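PDB 3CE2: putative peptidase from Chlamydophila abortus, which is probably a zinc-dependent oligopeptidase of the M3B family that cleaves small bioactive peptides. Local coordinates for residues Y89-H94 with Y375-Y380; F156-H161 with K261-C266; K309-Y314 with E511-D516. All blocks are in the same frame, centred on the assembly; numbering follows the deposited sequence.

Contact 1: residues Y89-H94 with Y375-Y380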
loop_
_atom_site.group_PDB
_atom_site.type_symbol
_atom_site.label_atom_id
_atom_site.label_comp_id
_atom_site.label_asym_id
_atom_site.label_seq_id
_atom_site.Cartn_x
_atom_site.Cartn_y
_atom_site.Cartn_z
ATOM N N TYR A 89 19.259 1.335 11.216
ATOM C CA TYR A 89 20.675 1.523 10.902
ATOM C C TYR A 89 21.280 0.294 10.220
ATOM O O TYR A 89 21.978 0.419 9.224
ATOM C CB TYR A 89 21.480 1.828 12.159
ATOM C CG TYR A 89 22.936 2.006 11.860
ATOM C CD1 TYR A 89 23.439 3.257 11.561
ATOM C CD2 TYR A 89 23.810 0.920 11.850
ATOM C CE1 TYR A 89 24.753 3.443 11.270
ATOM C CE2 TYR A 89 25.146 1.091 11.548
ATOM C CZ TYR A 89 25.609 2.363 11.262
ATOM O OH TYR A 89 26.932 2.601 10.974
ATOM N N ALA A 90 21.029 -0.890 10.775
ATOM C CA ALA A 90 21.535 -2.141 10.200
ATOM C C ALA A 90 20.952 -2.423 8.798
ATOM O O ALA A 90 21.680 -2.751 7.849
ATOM C CB ALA A 90 21.252 -3.290 11.136
ATOM N N HIS A 91 19.638 -2.276 8.679
ATOM C CA HIS A 91 18.925 -2.529 7.421
ATOM C C HIS A 91 19.371 -1.572 6.303
ATOM O O HIS A 91 19.557 -1.976 5.156
ATOM C CB HIS A 91 17.410 -2.462 7.669
ATOM C CG HIS A 91 16.595 -2.282 6.432
ATOM N ND1 HIS A 91 16.108 -1.050 6.032
ATOM C CD2 HIS A 91 16.170 -3.179 5.508
ATOM C CE1 HIS A 91 15.433 -1.194 4.906
ATOM N NE2 HIS A 91 15.450 -2.475 4.569
ATOM N N LEU A 92 19.549 -0.303 6.638
ATOM C CA LEU A 92 19.993 0.661 5.648
ATOM C C LEU A 92 21.408 0.299 5.207
ATOM O O LEU A 92 21.732 0.407 4.027
ATOM C CB LEU A 92 19.979 2.084 6.219
ATOM C CG LEU A 92 18.685 2.811 6.574
ATOM C CD1 LEU A 92 19.031 4.227 7.074
ATOM C CD2 LEU A 92 17.728 2.873 5.394
ATOM N N THR A 93 22.247 -0.112 6.165
ATOM C CA THR A 93 23.648 -0.468 5.894
ATOM C C THR A 93 23.716 -1.673 4.945
ATOM O O THR A 93 24.396 -1.637 3.923
ATOM C CB THR A 93 24.432 -0.760 7.221
ATOM O OG1 THR A 93 24.623 0.466 7.949
ATOM C CG2 THR A 93 25.803 -1.393 6.939
ATOM N N HIS A 94 22.966 -2.711 5.289
ATOM C CA HIS A 94 22.793 -3.892 4.476
ATOM C C HIS A 94 22.359 -3.590 3.051
ATOM O O HIS A 94 22.800 -4.237 2.121
ATOM C CB HIS A 94 21.783 -4.814 5.160
ATOM C CG HIS A 94 21.354 -5.982 4.329
ATOM N ND1 HIS A 94 22.211 -7.006 3.980
ATOM C CD2 HIS A 94 20.146 -6.309 3.805
ATOM C CE1 HIS A 94 21.548 -7.909 3.275
ATOM N NE2 HIS A 94 20.294 -7.511 3.155
ATOM N N TYR A 375 12.551 2.957 -2.015
ATOM C CA TYR A 375 11.732 3.057 -0.807
ATOM C C TYR A 375 12.091 4.254 0.059
ATOM O O TYR A 375 13.087 4.929 -0.182
ATOM C CB TYR A 375 11.827 1.775 0.040
ATOM C CG TYR A 375 13.189 1.519 0.644
ATOM C CD1 TYR A 375 13.729 2.381 1.617
ATOM C CD2 TYR A 375 13.938 0.401 0.264
ATOM C CE1 TYR A 375 14.980 2.129 2.188
ATOM C CE2 TYR A 375 15.194 0.138 0.827
ATOM C CZ TYR A 375 15.711 1.001 1.786
ATOM O OH TYR A 375 16.957 0.743 2.323
ATOM N N SER A 376 11.251 4.494 1.070
ATOM C CA SER A 376 11.509 5.442 2.144
ATOM C C SER A 376 11.516 4.689 3.441
ATOM O O SER A 376 10.714 3.787 3.655
ATOM C CB SER A 376 10.392 6.463 2.231
ATOM O OG SER A 376 9.899 6.712 0.939
ATOM N N SER A 377 12.406 5.075 4.334
ATOM C CA SER A 377 12.485 4.409 5.608
ATOM C C SER A 377 13.044 5.422 6.587
ATOM O O SER A 377 13.194 6.587 6.252
ATOM C CB SER A 377 13.376 3.152 5.502
ATOM O OG SER A 377 13.522 2.504 6.751
ATOM N N GLY A 378 13.366 4.972 7.788
ATOM C CA GLY A 378 13.856 5.855 8.828
ATOM C C GLY A 378 13.080 5.457 10.049
ATOM O O GLY A 378 12.289 4.519 10.004
ATOM N N CYS A 379 13.304 6.134 11.158
ATOM C CA CYS A 379 12.476 5.869 12.326
ATOM C C CYS A 379 12.286 7.177 13.026
ATOM O O CYS A 379 12.708 8.228 12.515
ATOM C CB CYS A 379 13.145 4.873 13.273
ATOM S SG CYS A 379 14.787 5.437 13.767
ATOM N N TYR A 380 11.690 7.099 14.212
ATOM C CA TYR A 380 11.315 8.283 14.965
ATOM C C TYR A 380 12.484 9.225 15.128
ATOM O O TYR A 380 12.328 10.437 15.022
ATOM C CB TYR A 380 10.723 7.896 16.321
ATOM C CG TYR A 380 10.021 9.029 17.017
ATOM C CD1 TYR A 380 8.739 9.425 16.625
ATOM C CD2 TYR A 380 10.643 9.718 18.064
ATOM C CE1 TYR A 380 8.087 10.473 17.262
ATOM C CE2 TYR A 380 10.009 10.770 18.710
ATOM C CZ TYR A 380 8.727 11.143 18.311
ATOM O OH TYR A 380 8.093 12.183 18.955
#
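His-91 holds its CG anti to the backbone N (chi1 162°), and Tyr-375 carries its CG between its backbone N and carbonyl carbon (chi1 67°); with both CB atoms aimed across the gap, the two side chains reach toward each other tip to tip. CE1 of His-91 comes to 3.6 Å from OH of Tyr-375. The two rings lie 5.6 Å apart between centroids with planes at 34°, an oblique aromatic pair. Leu-92 arrives from beside the tyrosine: its methyl CD2 sits at the ring edge, near the ring plane, 3.8 Å from Tyr-375 OH and 4.3 Å from Tyr-375 CE1. The same methyl lies 4.4 Å from CB of Ser-377, the nearest approach of that serine to residues 89-94. With 166 Å² buried and the helix and strand axes 11.1 Å apart, the backbones stand well off and long side chains bridge the gap. The phenol hydroxyl finds its polar partner one step beyond the helical segment, in a hydrogen bond with Asp-95, which fixes the tip of the tyrosine against the helix. The side chain of Tyr-375 is about 7 Å from that of the zinc ligand His-406 and about 8 Å from a bound zinc ion, so the contact borders the catalytic centre expected for an M3 peptidase without entering it. Trp-24 covers both Leu-92 and Tyr-375, Leu-107 of helix 101-120 packs on His-91, and strand 375-377, an outermost strand of its small mixed sheet, pairs with strand 385-387 while Ser-376 faces helix 394-416.

Contact 2: residues F156-H161 with K261-C266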
loop_
_atom_site.group_PDB
_atom_site.type_symbol
_atom_site.label_atom_id
_atom_site.label_comp_id
_atom_site.label_asym_id
_atom_site.label_seq_id
_atom_site.Cartn_x
_atom_site.Cartn_y
_atom_site.Cartn_z
ATOM N N PHE A 156 -8.151 -2.024 23.639
ATOM C CA PHE A 156 -9.350 -2.384 24.415
ATOM C C PHE A 156 -10.580 -2.627 23.532
ATOM O O PHE A 156 -11.511 -3.302 23.938
ATOM C CB PHE A 156 -9.696 -1.298 25.451
ATOM C CG PHE A 156 -8.655 -1.092 26.543
ATOM C CD1 PHE A 156 -8.074 -2.163 27.201
ATOM C CD2 PHE A 156 -8.302 0.187 26.939
ATOM C CE1 PHE A 156 -7.134 -1.967 28.223
ATOM C CE2 PHE A 156 -7.365 0.387 27.943
ATOM C CZ PHE A 156 -6.783 -0.709 28.589
ATOM N N ARG A 157 -10.597 -2.074 22.329
ATOM C CA ARG A 157 -11.737 -2.299 21.451
ATOM C C ARG A 157 -11.880 -3.775 21.084
ATOM O O ARG A 157 -12.930 -4.210 20.604
ATOM C CB ARG A 157 -11.622 -1.439 20.175
ATOM C CG ARG A 157 -12.279 -0.078 20.343
ATOM C CD ARG A 157 -12.014 0.881 19.179
ATOM N NE ARG A 157 -12.937 0.668 18.068
ATOM C CZ ARG A 157 -12.634 -0.035 16.988
ATOM N NH1 ARG A 157 -11.409 -0.570 16.868
ATOM N NH2 ARG A 157 -13.552 -0.185 16.040
ATOM N N LEU A 158 -10.817 -4.539 21.301
ATOM C CA LEU A 158 -10.784 -5.938 20.879
ATOM C C LEU A 158 -11.401 -6.877 21.914
ATOM O O LEU A 158 -11.643 -8.049 21.643
ATOM C CB LEU A 158 -9.346 -6.369 20.533
ATOM C CG LEU A 158 -8.826 -5.735 19.226
ATOM C CD1 LEU A 158 -7.359 -6.057 18.912
ATOM C CD2 LEU A 158 -9.742 -6.091 18.074
ATOM N N SER A 159 -11.653 -6.344 23.098
ATOM C CA SER A 159 -12.222 -7.112 24.198
ATOM C C SER A 159 -13.561 -7.751 23.812
ATOM O O SER A 159 -13.796 -8.917 24.100
ATOM C CB SER A 159 -12.431 -6.187 25.400
ATOM O OG SER A 159 -13.358 -5.152 25.058
ATOM N N ILE A 160 -14.439 -6.993 23.169
ATOM C CA ILE A 160 -15.753 -7.525 22.836
ATOM C C ILE A 160 -15.754 -8.589 21.715
ATOM O O ILE A 160 -16.802 -9.144 21.374
ATOM C CB ILE A 160 -16.730 -6.385 22.491
ATOM C CG1 ILE A 160 -16.261 -5.616 21.250
ATOM C CG2 ILE A 160 -16.846 -5.424 23.665
ATOM C CD1 ILE A 160 -17.338 -4.664 20.679
ATOM N N HIS A 161 -14.589 -8.854 21.127
ATOM C CA HIS A 161 -14.454 -9.884 20.097
ATOM C C HIS A 161 -13.285 -10.790 20.470
ATOM O O HIS A 161 -12.563 -11.254 19.602
ATOM C CB HIS A 161 -14.183 -9.270 18.708
ATOM C CG HIS A 161 -15.258 -8.350 18.212
ATOM N ND1 HIS A 161 -16.457 -8.804 17.707
ATOM C CD2 HIS A 161 -15.294 -7.001 18.095
ATOM C CE1 HIS A 161 -17.202 -7.777 17.330
ATOM N NE2 HIS A 161 -16.519 -6.668 17.556
ATOM N N LYS A 261 -15.432 -14.912 16.402
ATOM C CA LYS A 261 -14.964 -13.791 17.188
ATOM C C LYS A 261 -16.078 -12.761 17.406
ATOM O O LYS A 261 -15.834 -11.643 17.844
ATOM C CB LYS A 261 -13.711 -13.180 16.581
ATOM C CG LYS A 261 -12.497 -14.047 16.755
ATOM C CD LYS A 261 -11.216 -13.261 16.500
ATOM C CE LYS A 261 -10.264 -14.116 15.687
ATOM N NZ LYS A 261 -9.240 -13.343 14.935
ATOM N N ARG A 262 -17.303 -13.169 17.097
ATOM C CA ARG A 262 -18.499 -12.399 17.411
ATOM C C ARG A 262 -18.722 -11.255 16.443
ATOM O O ARG A 262 -19.358 -10.260 16.788
ATOM C CB ARG A 262 -18.511 -11.916 18.878
ATOM C CG ARG A 262 -18.675 -13.055 19.917
ATOM C CD ARG A 262 -19.243 -12.589 21.290
ATOM N NE ARG A 262 -18.239 -12.032 22.212
ATOM C CZ ARG A 262 -16.947 -12.383 22.270
ATOM N NH1 ARG A 262 -16.448 -13.330 21.462
ATOM N NH2 ARG A 262 -16.145 -11.787 23.155
ATOM N N TYR A 263 -18.226 -11.405 15.219
ATOM C CA TYR A 263 -18.552 -10.443 14.168
ATOM C C TYR A 263 -19.736 -10.950 13.371
ATOM O O TYR A 263 -19.935 -12.149 13.277
ATOM C CB TYR A 263 -17.372 -10.210 13.222
ATOM C CG TYR A 263 -16.133 -9.607 13.857
ATOM C CD1 TYR A 263 -16.075 -8.248 14.207
ATOM C CD2 TYR A 263 -15.006 -10.375 14.066
ATOM C CE1 TYR A 263 -14.926 -7.704 14.776
ATOM C CE2 TYR A 263 -13.852 -9.829 14.619
ATOM C CZ TYR A 263 -13.821 -8.506 14.976
ATOM O OH TYR A 263 -12.664 -8.006 15.524
ATOM N N ASN A 264 -20.489 -10.030 12.778
ATOM C CA ASN A 264 -21.685 -10.343 12.009
ATOM C C ASN A 264 -21.453 -10.622 10.534
ATOM O O ASN A 264 -22.408 -10.850 9.787
ATOM C CB ASN A 264 -22.681 -9.186 12.115
ATOM C CG ASN A 264 -23.323 -9.100 13.482
ATOM O OD1 ASN A 264 -23.772 -10.108 14.038
ATOM N ND2 ASN A 264 -23.370 -7.894 14.035
ATOM N N SER A 265 -20.196 -10.566 10.107
ATOM C CA SER A 265 -19.828 -10.803 8.715
ATOM C C SER A 265 -18.328 -10.627 8.639
ATOM O O SER A 265 -17.734 -10.089 9.570
ATOM C CB SER A 265 -20.498 -9.792 7.804
ATOM O OG SER A 265 -19.954 -8.518 8.066
ATOM N N CYS A 266 -17.716 -11.062 7.538
ATOM C CA CYS A 266 -16.256 -11.039 7.421
ATOM C C CYS A 266 -15.770 -9.633 7.186
ATOM O O CYS A 266 -14.704 -9.249 7.683
ATOM C CB CYS A 266 -15.791 -11.942 6.286
ATOM S SG CYS A 266 -16.409 -13.609 6.453
#
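His-161 lies flat on Tyr-263, and this stack is the tight part of the contact: the ring centroids are 3.8 Å apart and the planes only 17° from parallel. CE1 of Tyr-263 stands over the centre of the imidazole, while His-161 ND1 lies over the phenol face toward its rim. The ring of His-161 is also held at its edge. ND1 donates to Lys-261 O at 2.9 Å, with the oxygen close to the imidazole plane but the N-H bent to 138°; a bond at the edge and a ring over the face together restrict rotation of the imidazole. The first torsion of His-161 (chi1 -60°) sets CG anti to its carbonyl carbon, which brings CG to 3.5 Å from Tyr-263 CE1. The stack joins two interhelical loops, one between helices 149-156 and 165-174, the other linking helix 240-260 to helix 266-271. In the first, a type I beta turn runs from Phe-156 to Ser-159, and Ser-159 OG returns to Phe-156 O at 2.8 Å; in the second, Ser-265 is the N-cap of the following helix. Tyr-272 adds an edge-to-face neighbour to His-161. Toward solvent the fit is looser. Arg-262 lays its guanidinium over the Ile-160 carbonyl, whose O is 3.3 Å from Arg-262 NH2, an angle too poor for a hydrogen bond; NH2 has a weak one to Thr-162 O instead. Ile-160 is exposed here, and the Lys-261 chain passes His-161 O with its CB at 3.8 Å before its amino group turns off from the first loop.

Contact 3: residues K309-Y314 with E511-D516. With ZN (zinc ion), chain E.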
loop_
_atom_site.group_PDB
_atom_site.type_symbol
_atom_site.label_atom_id
_atom_site.label_comp_id
_atom_site.label_asym_id
_atom_site.label_seq_id
_atom_site.Cartn_x
_atom_site.Cartn_y
_atom_site.Cartn_z
ATOM N N LYS A 309 -11.878 -1.483 -34.278
ATOM C CA LYS A 309 -13.326 -1.584 -34.431
ATOM C C LYS A 309 -14.031 -2.038 -33.162
ATOM O O LYS A 309 -15.231 -1.848 -33.017
ATOM C CB LYS A 309 -13.747 -2.409 -35.652
ATOM C CG LYS A 309 -14.016 -3.881 -35.385
ATOM C CD LYS A 309 -14.812 -4.574 -36.529
ATOM C CE LYS A 309 -14.785 -3.824 -37.895
ATOM N NZ LYS A 309 -13.466 -3.295 -38.400
ATOM N N ASP A 310 -13.301 -2.636 -32.234
ATOM C CA ASP A 310 -13.883 -2.914 -30.922
ATOM C C ASP A 310 -12.816 -2.871 -29.829
ATOM O O ASP A 310 -11.655 -2.591 -30.120
ATOM C CB ASP A 310 -14.711 -4.191 -30.921
ATOM C CG ASP A 310 -13.914 -5.395 -31.285
ATOM O OD1 ASP A 310 -12.711 -5.244 -31.590
ATOM O OD2 ASP A 310 -14.499 -6.504 -31.259
ATOM N N PHE A 311 -13.186 -3.076 -28.574
ATOM C CA PHE A 311 -12.209 -2.804 -27.525
ATOM C C PHE A 311 -12.244 -3.914 -26.524
ATOM O O PHE A 311 -13.240 -4.103 -25.822
ATOM C CB PHE A 311 -12.515 -1.484 -26.836
ATOM C CG PHE A 311 -11.368 -0.897 -26.090
ATOM C CD1 PHE A 311 -10.279 -0.382 -26.766
ATOM C CD2 PHE A 311 -11.388 -0.828 -24.710
ATOM C CE1 PHE A 311 -9.207 0.186 -26.078
ATOM C CE2 PHE A 311 -10.324 -0.254 -24.014
ATOM C CZ PHE A 311 -9.221 0.248 -24.711
ATOM N N HIS A 312 -11.147 -4.659 -26.476
ATOM C CA HIS A 312 -11.077 -5.854 -25.677
ATOM C C HIS A 312 -10.303 -5.535 -24.413
ATOM O O HIS A 312 -9.548 -4.545 -24.351
ATOM C CB HIS A 312 -10.373 -6.946 -26.469
ATOM C CG HIS A 312 -11.240 -7.613 -27.496
ATOM N ND1 HIS A 312 -11.851 -8.832 -27.279
ATOM C CD2 HIS A 312 -11.590 -7.241 -28.750
ATOM C CE1 HIS A 312 -12.542 -9.177 -28.348
ATOM N NE2 HIS A 312 -12.407 -8.227 -29.254
ATOM N N PHE A 313 -10.479 -6.373 -23.398
ATOM C CA PHE A 313 -9.708 -6.200 -22.181
ATOM C C PHE A 313 -8.226 -6.123 -22.465
ATOM O O PHE A 313 -7.497 -5.499 -21.707
ATOM C CB PHE A 313 -9.959 -7.323 -21.208
ATOM C CG PHE A 313 -11.165 -7.135 -20.384
ATOM C CD1 PHE A 313 -11.278 -6.016 -19.547
ATOM C CD2 PHE A 313 -12.177 -8.086 -20.402
ATOM C CE1 PHE A 313 -12.392 -5.830 -18.741
ATOM C CE2 PHE A 313 -13.318 -7.924 -19.598
ATOM C CZ PHE A 313 -13.427 -6.790 -18.761
ATOM N N TYR A 314 -7.772 -6.749 -23.550
ATOM C CA TYR A 314 -6.350 -6.702 -23.860
ATOM C C TYR A 314 -5.976 -5.437 -24.601
ATOM O O TYR A 314 -4.869 -5.317 -25.114
ATOM C CB TYR A 314 -5.888 -7.948 -24.610
ATOM C CG TYR A 314 -6.706 -8.325 -25.823
ATOM C CD1 TYR A 314 -6.472 -7.739 -27.060
ATOM C CD2 TYR A 314 -7.685 -9.290 -25.738
ATOM C CE1 TYR A 314 -7.210 -8.099 -28.181
ATOM C CE2 TYR A 314 -8.428 -9.656 -26.842
ATOM C CZ TYR A 314 -8.179 -9.046 -28.061
ATOM O OH TYR A 314 -8.908 -9.407 -29.152
ATOM N N GLU A 511 -20.713 -1.357 -21.217
ATOM C CA GLU A 511 -20.985 -0.415 -22.289
ATOM C C GLU A 511 -19.817 -0.204 -23.228
ATOM O O GLU A 511 -19.940 0.551 -24.175
ATOM C CB GLU A 511 -21.433 0.950 -21.738
ATOM C CG GLU A 511 -22.723 0.911 -20.923
ATOM C CD GLU A 511 -23.830 0.130 -21.619
ATOM O OE1 GLU A 511 -24.382 0.633 -22.625
ATOM O OE2 GLU A 511 -24.150 -0.989 -21.157
ATOM N N ILE A 512 -18.667 -0.814 -22.989
ATOM C CA ILE A 512 -17.532 -0.473 -23.857
ATOM C C ILE A 512 -16.710 -1.675 -24.289
ATOM O O ILE A 512 -16.198 -1.709 -25.402
ATOM C CB ILE A 512 -16.613 0.601 -23.211
ATOM C CG1 ILE A 512 -15.482 1.009 -24.148
ATOM C CG2 ILE A 512 -16.019 0.081 -21.901
ATOM C CD1 ILE A 512 -15.913 1.337 -25.567
ATOM N N ILE A 513 -16.576 -2.656 -23.399
ATOM C CA ILE A 513 -15.671 -3.779 -23.629
ATOM C C ILE A 513 -16.380 -4.910 -24.350
ATOM O O ILE A 513 -17.506 -5.280 -23.998
ATOM C CB ILE A 513 -15.082 -4.328 -22.292
ATOM C CG1 ILE A 513 -14.182 -3.283 -21.634
ATOM C CG2 ILE A 513 -14.250 -5.587 -22.549
ATOM C CD1 ILE A 513 -12.837 -3.176 -22.306
ATOM N N THR A 514 -15.710 -5.476 -25.346
ATOM C CA THR A 514 -16.171 -6.709 -25.932
ATOM C C THR A 514 -15.483 -7.863 -25.195
ATOM O O THR A 514 -14.259 -7.918 -25.129
ATOM C CB THR A 514 -15.793 -6.746 -27.406
ATOM O OG1 THR A 514 -16.426 -5.648 -28.082
ATOM C CG2 THR A 514 -16.158 -8.117 -28.050
ATOM N N PHE A 515 -16.267 -8.769 -24.634
ATOM C CA PHE A 515 -15.711 -9.868 -23.864
ATOM C C PHE A 515 -15.147 -10.957 -24.741
ATOM O O PHE A 515 -15.608 -11.152 -25.847
ATOM C CB PHE A 515 -16.762 -10.460 -22.926
ATOM C CG PHE A 515 -17.224 -9.505 -21.883
ATOM C CD1 PHE A 515 -16.546 -8.305 -21.681
ATOM C CD2 PHE A 515 -18.309 -9.798 -21.080
ATOM C CE1 PHE A 515 -16.948 -7.394 -20.711
ATOM C CE2 PHE A 515 -18.727 -8.882 -20.096
ATOM C CZ PHE A 515 -18.031 -7.670 -19.926
ATOM N N ASP A 516 -14.118 -11.642 -24.258
ATOM C CA ASP A 516 -13.665 -12.852 -24.911
ATOM C C ASP A 516 -14.284 -14.012 -24.163
ATOM O O ASP A 516 -14.882 -13.811 -23.118
ATOM C CB ASP A 516 -12.154 -12.926 -24.940
ATOM C CG ASP A 516 -11.554 -11.927 -25.893
ATOM O OD1 ASP A 516 -11.277 -12.292 -27.071
ATOM O OD2 ASP A 516 -11.365 -10.768 -25.467
HETATM ZN ZN ZN E . -13.160 -7.901 -31.257
HETATM O O HOH W 1 -12.041 -7.873 -32.791
HETATM O O HOH W 2 -11.902 -8.552 -23.819
#
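ND1 of His-312 donates to Asp-516 OD2 at 2.7 Å, on the syn side but 33° out of the carboxylate plane: a His-carboxylate hydrogen bond at a zinc site. The two loops follow helices 292-306 and 494-509, with helix 222-237 alongside, and this zinc ion is not the one bound by His-402, His-406 and Glu-430. The imidazole is held at both nitrogens, NE2 binding the metal at 2.2 Å, and the carboxylate probably orients it. Asp-310 OD2 binds the zinc ion at 1.9 Å, with OD1 farther off at 2.7 Å, and a water is a further ligand. Ile-513 and Thr-514 are the bumps. Thr-514 sets its CB over one face of the imidazole, toward the rim, while OH of Tyr-314 stands over the centre of the opposite face. Ile-513 fits between two aromatic residues: its CD1 touches CD2 of Phe-311 at 3.7 Å, and its CG2 sits over the centre of the Phe-313 ring in a CH-pi contact. Phe-515 lies nearly parallel to Phe-313 but slid aside. Thr-514 N donates to Phe-311 O. A second water, accepting from Phe-313 N, donates to Thr-514 O and, at 2.8 Å, to Asp-516 OD2.

How the contacts relate
Contact 2 is the surface contact of the three, whereas contacts 1 and 3 are partly buried. Contact 1 sets a helix against an edge strand, while contacts 2 and 3 each join two interhelical loops. A histidine takes part in each, with different chemistry: an oblique tip-to-tip meeting with a tyrosine in contact 1, a face-to-face stack with a backbone bond in contact 2, and a zinc-bound imidazole hydrogen-bonded to the carboxylate of the other loop in contact 3. Contacts 1 and 3 lie on opposite sides of the chain's centre, their centres about 46 Å apart, and their segments alternate along the sequence. Contact 2 falls between the two segments of contact 1, and no two contacts touch.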